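PDB 5TI1: fumarylacetoacetate hydrolase from Burkholderia xenovorans, which probably catalyses the hydrolysis of fumarylacetoacetate to fumarate and acetoacetate, the last step of phenylalanine and tyrosine degradation, with a divalent metal ion as cofactor. Local coordinates for residues L257-A263 against A279-T285; L223-L227 against G387-E391. One frame throughout, in Å; residues are numbered along the deposited sequence.

Contact 1 (L257-A263 against A279-T285). With NA (sodium ion), chain L; MG (magnesium ion), chain K.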
ATOM      1  N   LEU B 257      -9.831  -6.794 -14.733  1.00 28.69           N
ATOM      2  CA  LEU B 257     -10.444  -7.791 -13.865  1.00 39.49           C
ATOM      3  C   LEU B 257      -9.524  -8.065 -12.681  1.00 32.85           C
ATOM      4  O   LEU B 257      -8.303  -7.986 -12.799  1.00 26.51           O
ATOM      5  CB  LEU B 257     -10.705  -9.088 -14.628  1.00 29.47           C
ATOM      6  CG  LEU B 257     -11.560  -8.953 -15.900  1.00 35.31           C
ATOM      7  CD1 LEU B 257     -11.609 -10.264 -16.665  1.00 31.60           C
ATOM      8  CD2 LEU B 257     -12.954  -8.487 -15.562  1.00 32.50           C
ATOM      9  N   LEU B 258     -10.117  -8.400 -11.536  1.00 27.34           N
ATOM     10  CA  LEU B 258      -9.370  -8.495 -10.282  1.00 26.23           C
ATOM     11  C   LEU B 258      -9.935  -9.635  -9.450  1.00 26.50           C
ATOM     12  O   LEU B 258     -11.124  -9.637  -9.116  1.00 28.70           O
ATOM     13  CB  LEU B 258      -9.425  -7.168  -9.504  1.00 25.84           C
ATOM     14  CG  LEU B 258      -8.498  -6.984  -8.287  1.00 28.08           C
ATOM     15  CD1 LEU B 258      -8.250  -5.481  -7.993  1.00 25.40           C
ATOM     16  CD2 LEU B 258      -9.044  -7.665  -7.049  1.00 24.82           C
ATOM     17  N   ASN B 259      -9.084 -10.610  -9.124  1.00 25.86           N
ATOM     18  CA  ASN B 259      -9.446 -11.711  -8.244  1.00 26.05           C
ATOM     19  C   ASN B 259      -8.708 -11.506  -6.928  1.00 28.42           C
ATOM     20  O   ASN B 259      -7.495 -11.738  -6.844  1.00 26.29           O
ATOM     21  CB  ASN B 259      -9.098 -13.065  -8.863  1.00 26.22           C
ATOM     22  CG  ASN B 259      -9.539 -14.233  -7.990  1.00 31.76           C
ATOM     23  OD1 ASN B 259     -10.079 -14.025  -6.892  1.00 27.53           O
ATOM     24  ND2 ASN B 259      -9.327 -15.471  -8.476  1.00 26.78           N
ATOM     25  N   ASP B 260      -9.445 -11.088  -5.899  1.00 28.62           N
ATOM     26  CA  ASP B 260      -8.874 -10.866  -4.572  1.00 24.72           C
ATOM     27  C   ASP B 260      -8.944 -12.176  -3.792  1.00 26.85           C
ATOM     28  O   ASP B 260      -9.852 -12.409  -2.989  1.00 28.55           O
ATOM     29  CB  ASP B 260      -9.615  -9.739  -3.856  1.00 29.03           C
ATOM     30  CG  ASP B 260      -9.127  -9.527  -2.430  1.00 35.01           C
ATOM     31  OD1 ASP B 260      -7.963  -9.887  -2.135  1.00 30.98           O
ATOM     32  OD2 ASP B 260      -9.919  -9.015  -1.601  1.00 32.51           O
ATOM     33  N   TRP B 261      -7.965 -13.050  -4.050  1.00 27.31           N
ATOM     34  CA  TRP B 261      -7.897 -14.337  -3.368  1.00 24.68           C
ATOM     35  C   TRP B 261      -8.012 -14.158  -1.859  1.00 29.28           C
ATOM     36  O   TRP B 261      -7.352 -13.298  -1.270  1.00 31.82           O
ATOM     37  CB  TRP B 261      -6.587 -15.051  -3.704  1.00 29.02           C
ATOM     38  CG  TRP B 261      -6.294 -15.210  -5.168  1.00 29.38           C
ATOM     39  CD1 TRP B 261      -5.522 -14.387  -5.946  1.00 24.58           C
ATOM     40  CD2 TRP B 261      -6.745 -16.267  -6.028  1.00 26.96           C
ATOM     41  NE1 TRP B 261      -5.479 -14.862  -7.239  1.00 30.42           N
ATOM     42  CE2 TRP B 261      -6.216 -16.016  -7.315  1.00 29.17           C
ATOM     43  CE3 TRP B 261      -7.545 -17.394  -5.839  1.00 25.58           C
ATOM     44  CZ2 TRP B 261      -6.445 -16.864  -8.400  1.00 30.54           C
ATOM     45  CZ3 TRP B 261      -7.783 -18.233  -6.922  1.00 27.44           C
ATOM     46  CH2 TRP B 261      -7.229 -17.965  -8.185  1.00 28.65           C
ATOM     47  N   SER B 262      -8.854 -14.980  -1.236  1.00 32.75           N
ATOM     48  CA  SER B 262      -9.173 -14.853   0.179  1.00 28.42           C
ATOM     49  C   SER B 262      -9.028 -16.197   0.872  1.00 27.17           C
ATOM     50  O   SER B 262      -9.530 -17.208   0.373  1.00 28.46           O
ATOM     51  CB  SER B 262     -10.596 -14.329   0.372  1.00 26.95           C
ATOM     52  OG  SER B 262     -10.690 -12.969  -0.041  1.00 31.61           O
ATOM     53  N   ALA B 263      -8.358 -16.198   2.027  1.00 27.04           N
ATOM     54  CA  ALA B 263      -8.300 -17.353   2.924  1.00 30.97           C
ATOM     55  C   ALA B 263      -9.256 -17.065   4.076  1.00 37.90           C
ATOM     56  O   ALA B 263      -8.894 -16.385   5.042  1.00 32.42           O
ATOM     57  CB  ALA B 263      -6.879 -17.592   3.416  1.00 30.50           C
ATOM     58  N   ALA B 279      -5.083 -12.936   5.417  1.00 23.88           N
ATOM     59  CA  ALA B 279      -6.047 -13.666   4.610  1.00 26.91           C
ATOM     60  C   ALA B 279      -6.208 -13.094   3.214  1.00 27.13           C
ATOM     61  O   ALA B 279      -6.801 -13.763   2.359  1.00 28.42           O
ATOM     62  CB  ALA B 279      -7.403 -13.664   5.297  1.00 27.63           C
ATOM     63  N   LYS B 280      -5.720 -11.870   2.971  1.00 28.05           N
ATOM     64  CA  LYS B 280      -5.888 -11.197   1.692  1.00 22.79           C
ATOM     65  C   LYS B 280      -4.597 -10.968   0.937  1.00 27.61           C
ATOM     66  O   LYS B 280      -4.613 -10.938  -0.296  1.00 23.42           O
ATOM     67  CB  LYS B 280      -6.551  -9.828   1.884  1.00 22.93           C
ATOM     68  CG  LYS B 280      -7.912  -9.892   2.522  1.00 33.38           C
ATOM     69  CD  LYS B 280      -8.915 -10.438   1.557  1.00 31.24           C
ATOM     70  CE  LYS B 280     -10.280  -9.828   1.782  1.00 31.87           C
ATOM     71  NZ  LYS B 280     -11.223 -10.347   0.752  1.00 31.18           N
ATOM     72  N   THR B 281      -3.495 -10.767   1.645  1.00 21.77           N
ATOM     73  CA  THR B 281      -2.295 -10.213   1.049  1.00 24.20           C
ATOM     74  C   THR B 281      -1.384 -11.263   0.437  1.00 24.64           C
ATOM     75  O   THR B 281      -0.334 -10.896  -0.097  1.00 25.44           O
ATOM     76  CB  THR B 281      -1.503  -9.433   2.095  1.00 29.21           C
ATOM     77  OG1 THR B 281      -1.054 -10.346   3.104  1.00 22.62           O
ATOM     78  CG2 THR B 281      -2.370  -8.330   2.721  1.00 20.71           C
ATOM     79  N   PHE B 282      -1.736 -12.552   0.511  1.00 22.28           N
ATOM     80  CA  PHE B 282      -0.859 -13.569  -0.066  1.00 25.81           C
ATOM     81  C   PHE B 282      -0.895 -13.565  -1.595  1.00 24.13           C
ATOM     82  O   PHE B 282       0.044 -14.064  -2.223  1.00 24.18           O
ATOM     83  CB  PHE B 282      -1.221 -14.960   0.479  1.00 27.88           C
ATOM     84  CG  PHE B 282      -2.601 -15.432   0.099  1.00 26.84           C
ATOM     85  CD1 PHE B 282      -3.690 -15.156   0.906  1.00 28.41           C
ATOM     86  CD2 PHE B 282      -2.799 -16.169  -1.057  1.00 22.04           C
ATOM     87  CE1 PHE B 282      -4.961 -15.591   0.558  1.00 28.39           C
ATOM     88  CE2 PHE B 282      -4.058 -16.609  -1.413  1.00 24.66           C
ATOM     89  CZ  PHE B 282      -5.144 -16.318  -0.606  1.00 27.33           C
ATOM     90  N   ALA B 283      -1.938 -12.997  -2.200  1.00 20.71           N
ATOM     91  CA  ALA B 283      -2.069 -12.948  -3.655  1.00 20.81           C
ATOM     92  C   ALA B 283      -3.308 -12.166  -4.067  1.00 22.85           C
ATOM     93  O   ALA B 283      -4.381 -12.347  -3.490  1.00 25.13           O
ATOM     94  CB  ALA B 283      -2.154 -14.353  -4.261  1.00 21.23           C
ATOM     95  N   THR B 284      -3.161 -11.300  -5.064  1.00 23.49           N
ATOM     96  CA  THR B 284      -4.280 -10.687  -5.754  1.00 21.79           C
ATOM     97  C   THR B 284      -3.914 -10.686  -7.228  1.00 26.67           C
ATOM     98  O   THR B 284      -2.806 -10.277  -7.581  1.00 22.80           O
ATOM     99  CB  THR B 284      -4.548  -9.261  -5.243  1.00 23.33           C
ATOM    100  OG1 THR B 284      -4.877  -9.300  -3.846  1.00 26.44           O
ATOM    101  CG2 THR B 284      -5.699  -8.634  -6.011  1.00 24.94           C
ATOM    102  N   THR B 285      -4.809 -11.182  -8.084  1.00 26.26           N
ATOM    103  CA  THR B 285      -4.513 -11.317  -9.505  1.00 26.83           C
ATOM    104  C   THR B 285      -5.311 -10.291 -10.306  1.00 23.62           C
ATOM    105  O   THR B 285      -6.496 -10.073 -10.044  1.00 28.22           O
ATOM    106  CB  THR B 285      -4.819 -12.745  -9.999  1.00 29.68           C
ATOM    107  OG1 THR B 285      -4.074 -13.689  -9.227  1.00 27.11           O
ATOM    108  CG2 THR B 285      -4.437 -12.917 -11.462  1.00 25.53           C
TER
HETATM  109 NA    NA L 502      -6.072 -11.309  -2.169  0.78 22.53          NA
HETATM  110 MG    MG K 501     -12.086  -8.101  -1.913  1.00 28.96          MG

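Contact 2 (L223-L227 against G387-E391). With MG (magnesium ion), chain K.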
ATOM      1  N   LEU B 223     -10.114 -21.569   0.981  1.00 29.76           N
ATOM      2  CA  LEU B 223      -9.533 -20.706  -0.034  1.00 28.16           C
ATOM      3  C   LEU B 223     -10.595 -20.326  -1.057  1.00 28.90           C
ATOM      4  O   LEU B 223     -11.270 -21.197  -1.625  1.00 30.43           O
ATOM      5  CB  LEU B 223      -8.364 -21.418  -0.707  1.00 27.43           C
ATOM      6  CG  LEU B 223      -7.587 -20.624  -1.744  1.00 26.44           C
ATOM      7  CD1 LEU B 223      -6.939 -19.375  -1.081  1.00 25.60           C
ATOM      8  CD2 LEU B 223      -6.568 -21.534  -2.399  1.00 26.02           C
ATOM      9  N   ASP B 224     -10.743 -19.027  -1.300  1.00 28.38           N
ATOM     10  CA  ASP B 224     -11.857 -18.545  -2.097  1.00 29.13           C
ATOM     11  C   ASP B 224     -11.368 -17.477  -3.066  1.00 29.80           C
ATOM     12  O   ASP B 224     -10.299 -16.882  -2.888  1.00 27.24           O
ATOM     13  CB  ASP B 224     -12.977 -18.003  -1.188  1.00 31.86           C
ATOM     14  CG  ASP B 224     -14.329 -17.938  -1.884  1.00 33.44           C
ATOM     15  OD1 ASP B 224     -14.404 -18.275  -3.084  1.00 39.40           O
ATOM     16  OD2 ASP B 224     -15.322 -17.555  -1.229  1.00 35.79           O
ATOM     17  N   ILE B 225     -12.158 -17.266  -4.116  1.00 32.70           N
ATOM     18  CA  ILE B 225     -11.979 -16.124  -5.006  1.00 35.49           C
ATOM     19  C   ILE B 225     -12.768 -14.947  -4.465  1.00 31.55           C
ATOM     20  O   ILE B 225     -13.631 -15.106  -3.593  1.00 34.74           O
ATOM     21  CB  ILE B 225     -12.454 -16.422  -6.439  1.00 34.53           C
ATOM     22  CG1 ILE B 225     -13.988 -16.446  -6.468  1.00 35.87           C
ATOM     23  CG2 ILE B 225     -11.846 -17.714  -6.957  1.00 29.14           C
ATOM     24  CD1 ILE B 225     -14.577 -16.630  -7.832  1.00 37.32           C
ATOM     25  N   GLU B 226     -12.502 -13.764  -5.006  1.00 31.08           N
ATOM     26  CA  GLU B 226     -13.439 -12.650  -4.936  1.00 29.05           C
ATOM     27  C   GLU B 226     -13.452 -12.021  -6.316  1.00 33.07           C
ATOM     28  O   GLU B 226     -12.458 -11.408  -6.730  1.00 28.18           O
ATOM     29  CB  GLU B 226     -13.065 -11.633  -3.854  1.00 28.46           C
ATOM     30  CG  GLU B 226     -13.134 -12.222  -2.451  1.00 39.81           C
ATOM     31  CD  GLU B 226     -13.419 -11.191  -1.378  1.00 40.22           C
ATOM     32  OE1 GLU B 226     -14.058 -11.544  -0.364  1.00 39.00           O
ATOM     33  OE2 GLU B 226     -13.006 -10.035  -1.549  1.00 39.58           O
ATOM     34  N   LEU B 227     -14.553 -12.232  -7.041  1.00 30.40           N
ATOM     35  CA  LEU B 227     -14.730 -11.657  -8.366  1.00 40.23           C
ATOM     36  C   LEU B 227     -14.923 -10.156  -8.235  1.00 38.24           C
ATOM     37  O   LEU B 227     -15.869  -9.706  -7.577  1.00 36.37           O
ATOM     38  CB  LEU B 227     -15.934 -12.286  -9.068  1.00 32.35           C
ATOM     39  CG  LEU B 227     -16.473 -11.480 -10.256  1.00 41.55           C
ATOM     40  CD1 LEU B 227     -15.507 -11.520 -11.417  1.00 41.05           C
ATOM     41  CD2 LEU B 227     -17.818 -12.034 -10.692  1.00 39.52           C
ATOM     42  N   GLY B 387     -20.335 -13.627  -6.451  1.00 37.02           N
ATOM     43  CA  GLY B 387     -18.938 -13.465  -6.792  1.00 35.36           C
ATOM     44  C   GLY B 387     -17.944 -14.219  -5.940  1.00 34.48           C
ATOM     45  O   GLY B 387     -16.746 -13.920  -6.017  1.00 33.48           O
ATOM     46  N   SER B 388     -18.385 -15.190  -5.141  1.00 36.27           N
ATOM     47  CA  SER B 388     -17.462 -15.970  -4.332  1.00 33.98           C
ATOM     48  C   SER B 388     -18.039 -17.357  -4.093  1.00 39.80           C
ATOM     49  O   SER B 388     -19.255 -17.528  -4.031  1.00 38.57           O
ATOM     50  CB  SER B 388     -17.181 -15.289  -2.987  1.00 42.28           C
ATOM     51  OG  SER B 388     -18.340 -15.289  -2.171  1.00 36.66           O
ATOM     52  N   LEU B 389     -17.151 -18.348  -3.939  1.00 37.97           N
ATOM     53  CA  LEU B 389     -17.612 -19.674  -3.542  1.00 35.27           C
ATOM     54  C   LEU B 389     -18.284 -19.636  -2.181  1.00 40.92           C
ATOM     55  O   LEU B 389     -19.215 -20.411  -1.931  1.00 37.46           O
ATOM     56  CB  LEU B 389     -16.457 -20.681  -3.530  1.00 34.35           C
ATOM     57  CG  LEU B 389     -15.940 -21.243  -4.855  1.00 37.34           C
ATOM     58  CD1 LEU B 389     -17.075 -21.838  -5.658  1.00 44.42           C
ATOM     59  CD2 LEU B 389     -15.217 -20.188  -5.668  1.00 42.64           C
ATOM     60  N   LEU B 390     -17.835 -18.738  -1.295  1.00 37.83           N
ATOM     61  CA  LEU B 390     -18.506 -18.560  -0.011  1.00 36.18           C
ATOM     62  C   LEU B 390     -20.000 -18.298  -0.201  1.00 43.48           C
ATOM     63  O   LEU B 390     -20.841 -18.892   0.488  1.00 40.78           O
ATOM     64  CB  LEU B 390     -17.846 -17.421   0.770  1.00 35.15           C
ATOM     65  CG  LEU B 390     -18.585 -17.000   2.046  1.00 41.22           C
ATOM     66  CD1 LEU B 390     -18.515 -18.099   3.101  1.00 38.90           C
ATOM     67  CD2 LEU B 390     -18.069 -15.659   2.587  1.00 35.19           C
ATOM     68  N   GLU B 391     -20.355 -17.431  -1.149  1.00 40.95           N
ATOM     69  CA  GLU B 391     -21.771 -17.195  -1.423  1.00 39.68           C
ATOM     70  C   GLU B 391     -22.371 -18.324  -2.254  1.00 47.59           C
ATOM     71  O   GLU B 391     -23.454 -18.826  -1.935  1.00 42.32           O
ATOM     72  CB  GLU B 391     -21.966 -15.862  -2.140  1.00 39.37           C
ATOM     73  CG  GLU B 391     -21.422 -14.649  -1.394  1.00 39.08           C
ATOM     74  CD  GLU B 391     -21.216 -13.486  -2.318  1.00 37.74           C
ATOM     75  OE1 GLU B 391     -22.157 -12.690  -2.485  1.00 38.76           O
ATOM     76  OE2 GLU B 391     -20.118 -13.378  -2.902  1.00 37.84           O
TER
HETATM   77 MG    MG K 501     -12.086  -8.101  -1.913  1.00 28.96          MG

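Contact 1 (L257-A263 against A279-T285)
Two metals share one carboxylate here, a worked example of a carboxylate that bridges two cations. The CA-to-CB bond of Asp-260 points away from 279-285, but its t rotamer swings the carboxylate back, so that Asp-260 OD1 binds sodium at 2.4 Å and Asp-260 OD2 binds magnesium at 2.4 Å. Lys-280, folded by successive m torsions, forms a salt bridge from NZ to Asp-260 OD2 (3.0 Å) and a hydrogen bond from NZ to Ser-262 OG (2.8 Å), while its carbonyl joins those of Trp-261 and Ala-283, and Thr-284 OG1, on the sodium. In this FAH-family fold, strands 252-263 and 284-292 are antiparallel neighbours, hydrogen-bonded at Asn-259 and Thr-285; an inverse gamma turn centred on Asp-260 then interrupts the pairing. Trp-261, in an m rotamer, turns its indole so that NE1 donates to Thr-285 OG1 (2.7 Å) almost in line. Phe-282, in the p rotamer, brings CZ to 3.6 Å from Trp-261 CB; Phe-282 also packs against Ser-363 of the second subunit.

Contact 2 (L223-L227 against G387-E391)
Residues that open a helix have amide groups with no carbonyl of the preceding turn to bind, and 387-391 illustrates how such donors are met. Ser-388 is the N-cap of helix 389-392: its OG accepts from Glu-391 N at 3.1 Å and donates to Glu-391 OE2 at 2.7 Å. The amides of Leu-389 and Leu-390 are met by strand 223-233, where the carboxylate of Asp-224 accepts from Leu-389 N at OD1 (2.9 Å) and from Leu-390 N at OD2 (2.8 Å). A weak bond from Ile-225 N also ends on Asp-224 OD1, and Arg-264 forms a salt bridge to OD2. Beside this carboxylate, Ile-225 CG1 packs on Leu-389 CD2 at 4.0 Å. At the other end of the contact, Leu-227 N donates to Gly-387 O, 3.0 Å away and nearly linear. The CA-to-CB bond of Glu-226 points away from 387-391, and the carboxylate serves the metal site: OE2 ligates magnesium at 2.2 Å, and OE1 has Arg-264 as partner. Alternate residues of one strand therefore serve two purposes, Asp-224 satisfying two helix-start amides and Glu-226 the magnesium, with Arg-264 partly balancing the charge of both.

Both contacts are buried and hang on the same sheet, in which strands 252-263 and 223-233 are neighbours; Ser-262 O and Asp-224 N, 2.8 Å apart, probably form one of the hydrogen bonds joining them. They also meet at magnesium, to which each contributes a carboxylate, Asp-153 and Glu-228 completing the protein ligands, and Lys-280 NZ of contact 1 forms a salt bridge to Glu-226 OE2 of contact 2 at 2.9 Å. Their chemistry differs with their partners. Contact 1 brings together chain-close segments, gathers carbonyl, carboxylate and hydroxyl oxygens round sodium and extends to the second subunit; contact 2 brings a sequence-distant helix start to the strand, mainly through a carboxylate, within one subunit.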